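Side-chain contacts in sporulation inhibitor of replication protein SirA (Bacillus subtilis, PDB 4TPS), which inhibits the initiation of DNA replication during sporulation, enforcing diploidy by preventing the initiator DnaA from associating with the replication origin: residues Y12-K17 / Q36-T41; S29-L34 / C131-D136; A98-K103 / I107-S112. All blocks are in the same frame, centred on the assembly; numbering follows the deposited sequence.

Contact 1: Y12-K17 / Q36-T41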
loop_
_atom_site.group_PDB
_atom_site.type_symbol
_atom_site.label_atom_id
_atom_site.label_comp_id
_atom_site.label_asym_id
_atom_site.label_seq_id
_atom_site.Cartn_x
_atom_site.Cartn_y
_atom_site.Cartn_z
ATOM N N TYR A 12 10.060 -3.044 -7.972
ATOM C CA TYR A 12 9.497 -1.917 -7.229
ATOM C C TYR A 12 9.399 -2.384 -5.780
ATOM O O TYR A 12 8.833 -3.460 -5.499
ATOM C CB TYR A 12 8.145 -1.571 -7.809
ATOM C CG TYR A 12 8.216 -1.011 -9.190
ATOM C CD1 TYR A 12 8.304 -1.830 -10.265
ATOM C CD2 TYR A 12 8.168 0.338 -9.413
ATOM C CE1 TYR A 12 8.332 -1.322 -11.565
ATOM C CE2 TYR A 12 8.206 0.850 -10.663
ATOM C CZ TYR A 12 8.276 0.018 -11.765
ATOM O OH TYR A 12 8.351 0.640 -13.040
ATOM N N THR A 13 10.011 -1.608 -4.885
ATOM C CA THR A 13 10.158 -2.003 -3.488
ATOM C C THR A 13 9.562 -0.928 -2.614
ATOM O O THR A 13 9.850 0.263 -2.782
ATOM C CB THR A 13 11.604 -2.282 -3.151
ATOM O OG1 THR A 13 12.146 -3.265 -4.045
ATOM C CG2 THR A 13 11.772 -2.826 -1.757
ATOM N N TYR A 14 8.601 -1.350 -1.776
ATOM C CA TYR A 14 7.941 -0.424 -0.819
ATOM C C TYR A 14 8.151 -0.882 0.617
ATOM O O TYR A 14 8.333 -2.064 0.886
ATOM C CB TYR A 14 6.424 -0.373 -1.111
ATOM C CG TYR A 14 6.046 0.362 -2.370
ATOM C CD1 TYR A 14 6.068 -0.282 -3.617
ATOM C CD2 TYR A 14 5.577 1.648 -2.313
ATOM C CE1 TYR A 14 5.655 0.380 -4.761
ATOM C CE2 TYR A 14 5.161 2.336 -3.461
ATOM C CZ TYR A 14 5.221 1.700 -4.683
ATOM O OH TYR A 14 4.829 2.339 -5.800
ATOM N N LEU A 15 8.154 0.109 1.518
ATOM C CA LEU A 15 8.267 -0.104 2.945
ATOM C C LEU A 15 6.830 -0.155 3.503
ATOM O O LEU A 15 6.135 0.888 3.557
ATOM C CB LEU A 15 9.054 1.030 3.568
ATOM C CG LEU A 15 9.397 0.858 5.031
ATOM C CD1 LEU A 15 10.029 -0.483 5.312
ATOM C CD2 LEU A 15 10.266 2.001 5.531
ATOM N N ILE A 16 6.372 -1.351 3.806
ATOM C CA ILE A 16 4.953 -1.581 4.177
ATOM C C ILE A 16 4.787 -1.304 5.687
ATOM O O ILE A 16 5.621 -1.667 6.510
ATOM C CB ILE A 16 4.503 -3.027 3.871
ATOM C CG1 ILE A 16 4.813 -3.440 2.425
ATOM C CG2 ILE A 16 3.015 -3.235 4.208
ATOM C CD1 ILE A 16 4.217 -2.534 1.392
ATOM N N LYS A 17 3.696 -0.615 6.041
ATOM C CA LYS A 17 3.389 -0.443 7.436
ATOM C C LYS A 17 3.082 -1.752 8.093
ATOM O O LYS A 17 2.407 -2.659 7.533
ATOM C CB LYS A 17 2.229 0.517 7.588
ATOM C CG LYS A 17 2.520 1.975 7.269
ATOM C CD LYS A 17 1.313 2.857 7.501
ATOM C CE LYS A 17 1.568 4.349 7.324
ATOM N NZ LYS A 17 0.275 5.058 7.501
ATOM N N GLN A 36 0.533 -3.644 -8.585
ATOM C CA GLN A 36 0.539 -3.881 -10.020
ATOM C C GLN A 36 -0.567 -3.014 -10.686
ATOM O O GLN A 36 -0.336 -2.420 -11.743
ATOM C CB GLN A 36 0.374 -5.345 -10.332
ATOM C CG GLN A 36 0.373 -5.645 -11.841
ATOM C CD GLN A 36 0.290 -7.113 -12.118
ATOM O OE1 GLN A 36 -0.740 -7.782 -11.871
ATOM N NE2 GLN A 36 1.387 -7.646 -12.623
ATOM N N ASP A 37 -1.731 -2.897 -10.050
ATOM C CA ASP A 37 -2.777 -2.018 -10.575
ATOM C C ASP A 37 -2.320 -0.576 -10.686
ATOM O O ASP A 37 -2.622 0.098 -11.653
ATOM C CB ASP A 37 -4.008 -2.059 -9.691
ATOM C CG ASP A 37 -4.842 -3.294 -9.908
ATOM O OD1 ASP A 37 -4.632 -4.041 -10.902
ATOM O OD2 ASP A 37 -5.728 -3.495 -9.041
ATOM N N TYR A 38 -1.593 -0.102 -9.687
ATOM C CA TYR A 38 -1.054 1.272 -9.751
ATOM C C TYR A 38 -0.001 1.484 -10.847
ATOM O O TYR A 38 -0.031 2.472 -11.569
ATOM C CB TYR A 38 -0.455 1.602 -8.399
ATOM C CG TYR A 38 0.105 2.972 -8.258
ATOM C CD1 TYR A 38 -0.721 4.080 -8.391
ATOM C CD2 TYR A 38 1.463 3.180 -7.981
ATOM C CE1 TYR A 38 -0.229 5.353 -8.265
ATOM C CE2 TYR A 38 1.958 4.461 -7.843
ATOM C CZ TYR A 38 1.093 5.534 -7.980
ATOM O OH TYR A 38 1.514 6.833 -7.830
ATOM N N HIS A 39 0.912 0.538 -10.969
ATOM C CA HIS A 39 2.017 0.688 -11.883
ATOM C C HIS A 39 1.659 0.292 -13.318
ATOM O O HIS A 39 2.299 0.789 -14.243
ATOM C CB HIS A 39 3.222 -0.101 -11.391
ATOM C CG HIS A 39 3.902 0.560 -10.225
ATOM N ND1 HIS A 39 4.684 1.685 -10.355
ATOM C CD2 HIS A 39 3.830 0.323 -8.913
ATOM C CE1 HIS A 39 5.074 2.096 -9.164
ATOM N NE2 HIS A 39 4.616 1.244 -8.285
ATOM N N TRP A 40 0.644 -0.554 -13.486
ATOM C CA TRP A 40 0.402 -1.196 -14.814
ATOM C C TRP A 40 -0.988 -1.263 -15.300
ATOM O O TRP A 40 -1.231 -0.844 -16.438
ATOM C CB TRP A 40 0.899 -2.629 -14.803
ATOM C CG TRP A 40 2.367 -2.651 -15.059
ATOM C CD1 TRP A 40 3.366 -2.886 -14.172
ATOM C CD2 TRP A 40 2.968 -2.370 -16.297
ATOM N NE1 TRP A 40 4.593 -2.797 -14.803
ATOM C CE2 TRP A 40 4.360 -2.435 -16.113
ATOM C CE3 TRP A 40 2.455 -2.037 -17.547
ATOM C CZ2 TRP A 40 5.245 -2.206 -17.127
ATOM C CZ3 TRP A 40 3.327 -1.828 -18.562
ATOM C CH2 TRP A 40 4.726 -1.871 -18.348
ATOM N N THR A 41 -1.899 -1.839 -14.475
ATOM C CA THR A 41 -3.282 -2.193 -14.910
ATOM C C THR A 41 -3.950 -0.946 -15.485
ATOM O O THR A 41 -3.800 0.180 -14.975
ATOM C CB THR A 41 -4.133 -2.818 -13.765
ATOM O OG1 THR A 41 -3.423 -3.872 -13.113
ATOM C CG2 THR A 41 -5.438 -3.403 -14.226
#
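Tyr14 and His39 are joined by the one hydrogen bond that crosses from strand to helix, Tyr14 OH to His39 NE2 at 2.7 Å. Either partner could be the donor, because a phenol and an imidazole nitrogen can each give or accept a proton. The imidazole nitrogen lies in the plane of the phenol ring at its edge, and Tyr14 CZ in turn lies in the plane of the imidazole. The two rings therefore meet rim to rim, with planes 55° apart, and the bond ties the end of the helix to a buried tyrosine and satisfies its hydroxyl. The first torsion of His39 (chi1 -74°) sets CG beside its own backbone N, and from there the ring reaches away from the helix to meet the strand.

Contacts between rings make up the rest, and Tyr12, Tyr14 and His39 together form an aromatic cluster between the last turn of helix 28-39 and strand 9-16. Tyr12 and Tyr14, two residues apart on the strand, both point toward the helix. Tyr12 lies over one face of the imidazole, near the rim; Tyr12 CD2 is 3.6 Å from His39 CE1. The planes are inclined at 39°, an oblique meeting. Tyr38 takes the other face of His39, with CD2 3.7 Å above the plane, so the imidazole is held between two tyrosines. Histidine suits this place because it offers flat faces to the tyrosines and a ring nitrogen to the hydroxyl. Tyr38 OH hydrogen-bonds to Glu52 OE2. Outside the two segments, Tyr12 also meets the rings of His10 and Phe137, and Met106 touches Tyr12, Tyr14 and His39.

Backbone bonds close the helix just beyond this histidine: Gln36 O accepts from both Trp40 N and Thr41 N.

Contact 2: S29-L34 / C131-D136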
loop_
_atom_site.group_PDB
_atom_site.type_symbol
_atom_site.label_atom_id
_atom_site.label_comp_id
_atom_site.label_asym_id
_atom_site.label_seq_id
_atom_site.Cartn_x
_atom_site.Cartn_y
_atom_site.Cartn_z
ATOM N N SER A 29 -0.067 -11.833 -2.177
ATOM C CA SER A 29 -0.516 -11.652 -3.569
ATOM C C SER A 29 -1.514 -10.508 -3.713
ATOM O O SER A 29 -1.543 -9.840 -4.712
ATOM C CB SER A 29 -1.128 -12.961 -4.074
ATOM O OG SER A 29 -2.320 -13.248 -3.359
ATOM N N VAL A 30 -2.310 -10.233 -2.683
ATOM C CA VAL A 30 -3.299 -9.178 -2.769
ATOM C C VAL A 30 -2.604 -7.824 -2.801
ATOM O O VAL A 30 -3.028 -6.925 -3.501
ATOM C CB VAL A 30 -4.245 -9.242 -1.574
ATOM C CG1 VAL A 30 -5.257 -8.084 -1.604
ATOM C CG2 VAL A 30 -4.991 -10.537 -1.678
ATOM N N MET A 31 -1.513 -7.699 -2.062
ATOM C CA MET A 31 -0.733 -6.451 -2.078
ATOM C C MET A 31 -0.020 -6.330 -3.414
ATOM O O MET A 31 -0.039 -5.278 -4.011
ATOM C CB MET A 31 0.307 -6.361 -0.934
ATOM C CG MET A 31 -0.314 -5.971 0.388
ATOM S SD MET A 31 0.850 -5.540 1.661
ATOM C CE MET A 31 1.536 -7.152 1.937
ATOM N N PHE A 32 0.547 -7.431 -3.897
ATOM C CA PHE A 32 1.145 -7.415 -5.215
ATOM C C PHE A 32 0.149 -6.891 -6.264
ATOM O O PHE A 32 0.516 -6.044 -7.056
ATOM C CB PHE A 32 1.624 -8.817 -5.593
ATOM C CG PHE A 32 2.148 -8.925 -7.011
ATOM C CD1 PHE A 32 3.468 -8.609 -7.256
ATOM C CD2 PHE A 32 1.364 -9.335 -8.069
ATOM C CE1 PHE A 32 3.989 -8.673 -8.519
ATOM C CE2 PHE A 32 1.878 -9.399 -9.356
ATOM C CZ PHE A 32 3.220 -9.128 -9.576
ATOM N N GLU A 33 -1.106 -7.385 -6.220
ATOM C CA GLU A 33 -2.100 -6.966 -7.198
ATOM C C GLU A 33 -2.450 -5.466 -7.086
ATOM O O GLU A 33 -2.638 -4.778 -8.077
ATOM C CB GLU A 33 -3.356 -7.842 -7.106
ATOM C CG GLU A 33 -3.061 -9.267 -7.573
ATOM C CD GLU A 33 -4.287 -10.171 -7.622
ATOM O OE1 GLU A 33 -4.265 -11.218 -6.940
ATOM O OE2 GLU A 33 -5.252 -9.845 -8.356
ATOM N N LEU A 34 -2.513 -4.950 -5.874
ATOM C CA LEU A 34 -2.720 -3.519 -5.638
ATOM C C LEU A 34 -1.600 -2.662 -6.257
ATOM O O LEU A 34 -1.829 -1.726 -7.021
ATOM C CB LEU A 34 -2.838 -3.221 -4.182
ATOM C CG LEU A 34 -3.102 -1.752 -3.831
ATOM C CD1 LEU A 34 -4.545 -1.386 -4.162
ATOM C CD2 LEU A 34 -2.825 -1.471 -2.366
ATOM N N CYS A 131 10.371 -4.889 6.757
ATOM C CA CYS A 131 9.102 -4.571 6.116
ATOM C C CYS A 131 9.172 -4.159 4.655
ATOM O O CYS A 131 8.153 -3.615 4.122
ATOM C CB CYS A 131 8.436 -3.423 6.881
ATOM S SG CYS A 131 8.013 -3.949 8.571
ATOM N N PHE A 132 10.313 -4.382 3.984
ATOM C CA PHE A 132 10.366 -4.071 2.542
ATOM C C PHE A 132 9.768 -5.229 1.764
ATOM O O PHE A 132 10.144 -6.378 1.910
ATOM C CB PHE A 132 11.784 -3.811 2.075
ATOM C CG PHE A 132 12.358 -2.482 2.525
ATOM C CD1 PHE A 132 11.939 -1.304 1.910
ATOM C CD2 PHE A 132 13.285 -2.423 3.555
ATOM C CE1 PHE A 132 12.478 -0.102 2.321
ATOM C CE2 PHE A 132 13.801 -1.195 3.998
ATOM C CZ PHE A 132 13.406 -0.040 3.375
ATOM N N LEU A 133 8.814 -4.892 0.920
ATOM C CA LEU A 133 8.208 -5.795 -0.068
ATOM C C LEU A 133 8.687 -5.455 -1.477
ATOM O O LEU A 133 8.465 -4.354 -1.965
ATOM C CB LEU A 133 6.705 -5.631 0.012
ATOM C CG LEU A 133 5.866 -6.597 -0.823
ATOM C CD1 LEU A 133 5.951 -8.028 -0.223
ATOM C CD2 LEU A 133 4.397 -6.137 -0.828
ATOM N N ALA A 134 9.407 -6.385 -2.105
ATOM C CA ALA A 134 10.019 -6.150 -3.423
ATOM C C ALA A 134 9.186 -6.927 -4.451
ATOM O O ALA A 134 8.839 -8.091 -4.228
ATOM C CB ALA A 134 11.451 -6.720 -3.418
ATOM N N MET A 135 8.905 -6.311 -5.601
ATOM C CA MET A 135 8.017 -6.907 -6.549
ATOM C C MET A 135 8.526 -6.633 -7.956
ATOM O O MET A 135 8.757 -5.453 -8.310
ATOM C CB MET A 135 6.669 -6.213 -6.433
ATOM C CG MET A 135 5.918 -6.440 -5.102
ATOM S SD MET A 135 4.590 -5.248 -4.792
ATOM C CE MET A 135 5.506 -3.839 -4.222
ATOM N N ASP A 136 8.648 -7.706 -8.751
ATOM C CA ASP A 136 8.948 -7.584 -10.213
ATOM C C ASP A 136 7.665 -7.950 -10.962
ATOM O O ASP A 136 7.244 -9.097 -10.950
ATOM C CB ASP A 136 10.130 -8.481 -10.575
ATOM C CG ASP A 136 10.556 -8.317 -12.042
ATOM O OD1 ASP A 136 9.708 -8.028 -12.875
ATOM O OD2 ASP A 136 11.775 -8.508 -12.383
#
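Phe32 and Met135 form the centre of this buried contact, their side chains running past each other in opposite directions. With CG anti to the backbone N (chi1 175°), the Phe32 ring swings off its helix so that an edge faces the strand. Phe32 CD1 lies 3.9 Å from Met135 CG, which sits near the ring plane. The neighbouring ring carbon, Phe32 CE1, is 4.1 Å from the backbone carbonyl Asp136 O, also at the edge. The extended second torsion of Met135 (chi2 163°) carries its SD to the helix backbone, 4.1 Å from Phe32 CA; the bend at chi3 then turns only the terminal methyl. From the ring centroid of Phe32 the same SD is 5.5 Å away, an oblique Met-aromatic contact.

Helix 28-39 here lies across one side of the antiparallel sheet, the axes of 29-34 and 132-136 coming within 9.9 Å at 62° to each other. Strand 132-136 runs between strands 9-16 and 141-144, and Tyr142 from the latter stacks on the Phe32 ring.

The preceding residue, Met31, curls about one branch of Leu133. Its chain bends at the last torsion, bringing CE back so that both Met31 CB and Met31 CE lie 4.1 Å from Leu133 CD2. Flexible methionines suit both positions, since an unbranched chain can curl to fit against a ring or a branched leucine. Asp136 points away from the helix, and its carboxylate is taken up by backbone N-H groups: OD1 by Asn138 and Ser139, OD2 by His10.

Contact 3: A98-K103 / I107-S112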
loop_
_atom_site.group_PDB
_atom_site.type_symbol
_atom_site.label_atom_id
_atom_site.label_comp_id
_atom_site.label_asym_id
_atom_site.label_seq_id
_atom_site.Cartn_x
_atom_site.Cartn_y
_atom_site.Cartn_z
ATOM N N ALA A 98 23.799 -3.166 -11.289
ATOM C CA ALA A 98 22.468 -2.817 -10.702
ATOM C C ALA A 98 22.381 -1.345 -10.414
ATOM O O ALA A 98 23.367 -0.709 -10.061
ATOM C CB ALA A 98 22.175 -3.611 -9.444
ATOM N N THR A 99 21.176 -0.832 -10.587
ATOM C CA THR A 99 20.764 0.528 -10.303
ATOM C C THR A 99 19.744 0.546 -9.217
ATOM O O THR A 99 18.799 -0.229 -9.288
ATOM C CB THR A 99 20.168 1.193 -11.595
ATOM O OG1 THR A 99 21.068 0.997 -12.712
ATOM C CG2 THR A 99 19.898 2.698 -11.387
ATOM N N PHE A 100 19.926 1.473 -8.271
ATOM C CA PHE A 100 19.025 1.676 -7.094
ATOM C C PHE A 100 18.559 3.107 -7.134
ATOM O O PHE A 100 19.394 4.035 -7.204
ATOM C CB PHE A 100 19.824 1.370 -5.829
ATOM C CG PHE A 100 19.090 1.640 -4.522
ATOM C CD1 PHE A 100 19.059 2.921 -3.987
ATOM C CD2 PHE A 100 18.492 0.602 -3.829
ATOM C CE1 PHE A 100 18.437 3.152 -2.772
ATOM C CE2 PHE A 100 17.877 0.861 -2.629
ATOM C CZ PHE A 100 17.852 2.138 -2.117
ATOM N N MET A 101 17.248 3.326 -7.124
ATOM C CA MET A 101 16.688 4.672 -7.106
ATOM C C MET A 101 15.713 4.791 -5.919
ATOM O O MET A 101 14.806 3.985 -5.785
ATOM C CB MET A 101 15.901 4.899 -8.407
ATOM C CG MET A 101 16.724 4.597 -9.660
ATOM S SD MET A 101 15.931 4.544 -11.291
ATOM C CE MET A 101 16.487 6.173 -11.865
ATOM N N MET A 102 15.884 5.797 -5.075
ATOM C CA MET A 102 14.957 6.000 -3.980
ATOM C C MET A 102 14.250 7.336 -4.068
ATOM O O MET A 102 14.875 8.382 -4.134
ATOM C CB MET A 102 15.651 5.763 -2.624
ATOM C CG MET A 102 16.730 6.671 -2.264
ATOM S SD MET A 102 17.387 6.184 -0.644
ATOM C CE MET A 102 18.949 7.067 -0.806
ATOM N N LYS A 103 12.920 7.290 -3.976
ATOM C CA LYS A 103 12.106 8.498 -4.056
ATOM C C LYS A 103 10.824 8.396 -3.329
ATOM O O LYS A 103 10.001 7.547 -3.695
ATOM C CB LYS A 103 11.794 8.856 -5.530
ATOM C CG LYS A 103 11.343 10.292 -5.752
ATOM C CD LYS A 103 11.086 10.494 -7.244
ATOM C CE LYS A 103 10.385 11.812 -7.538
ATOM N NZ LYS A 103 11.337 12.950 -7.534
ATOM N N ILE A 107 11.210 2.572 -3.775
ATOM C CA ILE A 107 12.552 2.237 -4.318
ATOM C C ILE A 107 12.404 1.429 -5.615
ATOM O O ILE A 107 11.597 0.526 -5.695
ATOM C CB ILE A 107 13.336 1.415 -3.276
ATOM C CG1 ILE A 107 13.756 2.358 -2.153
ATOM C CG2 ILE A 107 14.606 0.820 -3.880
ATOM C CD1 ILE A 107 14.231 1.644 -0.922
ATOM N N GLU A 108 13.217 1.731 -6.617
ATOM C CA GLU A 108 13.188 0.962 -7.840
ATOM C C GLU A 108 14.609 0.441 -8.019
ATOM O O GLU A 108 15.594 1.183 -7.860
ATOM C CB GLU A 108 12.861 1.800 -9.025
ATOM C CG GLU A 108 11.456 1.994 -9.412
ATOM C CD GLU A 108 11.374 2.593 -10.814
ATOM O OE1 GLU A 108 11.679 1.967 -11.881
ATOM O OE2 GLU A 108 11.059 3.739 -10.825
ATOM N N ILE A 109 14.708 -0.825 -8.377
ATOM C CA ILE A 109 15.994 -1.475 -8.634
ATOM C C ILE A 109 15.929 -2.132 -10.033
ATOM O O ILE A 109 14.989 -2.842 -10.343
ATOM C CB ILE A 109 16.332 -2.488 -7.574
ATOM C CG1 ILE A 109 16.543 -1.797 -6.198
ATOM C CG2 ILE A 109 17.531 -3.337 -7.962
ATOM C CD1 ILE A 109 16.523 -2.723 -5.006
ATOM N N VAL A 110 16.966 -1.910 -10.838
ATOM C CA VAL A 110 17.146 -2.642 -12.102
ATOM C C VAL A 110 18.461 -3.382 -12.001
ATOM O O VAL A 110 19.421 -2.824 -11.612
ATOM C CB VAL A 110 17.152 -1.659 -13.326
ATOM C CG1 VAL A 110 17.424 -2.423 -14.614
ATOM C CG2 VAL A 110 15.858 -0.872 -13.383
ATOM N N ALA A 111 18.472 -4.677 -12.327
ATOM C CA ALA A 111 19.659 -5.486 -12.242
ATOM C C ALA A 111 19.866 -6.431 -13.410
ATOM O O ALA A 111 18.921 -6.946 -13.944
ATOM C CB ALA A 111 19.682 -6.269 -10.934
ATOM N N SER A 112 21.131 -6.703 -13.720
ATOM C CA SER A 112 21.540 -7.654 -14.774
ATOM C C SER A 112 22.740 -8.458 -14.323
ATOM O O SER A 112 23.477 -8.010 -13.484
ATOM C CB SER A 112 21.841 -6.934 -16.079
ATOM O OG SER A 112 22.970 -6.142 -15.969
#
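The Phe100 ring meets Ile107 and Ile109 obliquely, with Met102 SD of its own strand at its edge, in the ring plane. Phe100 CE2 comes to 3.5 Å from Ile107 CG2, and Phe100 CD2 to 3.9 Å from Ile109 CG1, so the ring leans across toward both isoleucines of the neighbouring strand. Its CG stands anti to the backbone N (chi1 175°), which tilts the ring that way. With an alanine here, a gap would probably open beside Ile107 and Ile109, and Phe121 would lose its meeting with the Phe100 ring.

The strands form an antiparallel hairpin. Thr99 with Val110 and Met101 with Glu108 are hydrogen-bonded pairs, Thr99 N reaching Val110 O at 2.8 Å and Glu108 N reaching Met101 O at 2.9 Å. In the non-hydrogen-bonded pair Ala98 with Ala111, the methyls touch, CB to CB at 3.9 Å; small residues suit the place, for Phe121 and Glu118 of helix 116-128 pack there.

Chemistry divides the two faces. Alanines, isoleucines, Phe100 and Met102 make one wholly apolar, as burial beneath helices 64-75 and 116-128 requires, whereas Thr99, Met101, Glu108 and Val110 make a mixed, partly exposed face on which Glu108 OE1 hydrogen-bonds to His10 NE2.

Strand 9-16 links the three contacts. Contacts 1 and 2, with centres about 6 Å apart, share helix 28-39 and meet on adjacent strands: Tyr12 N lies 2.8 Å from Met135 O and Tyr14 O 2.9 Å from Leu133 N, both probable hydrogen bonds. On its other side the strand reaches contact 3, about 14 Å from contact 1 between centres, where Thr13 N is 2.8 Å from Ile107 O. Contacts 2 and 3 are about 16 Å apart between centres and barely touch, through Phe132 and Ile107. An acetate, probably from the crystallisation liquor, lies about 5 Å from the Tyr12 side chain, and Leu34 in segment 29-34 packs on an aromatic residue of the other protein chain.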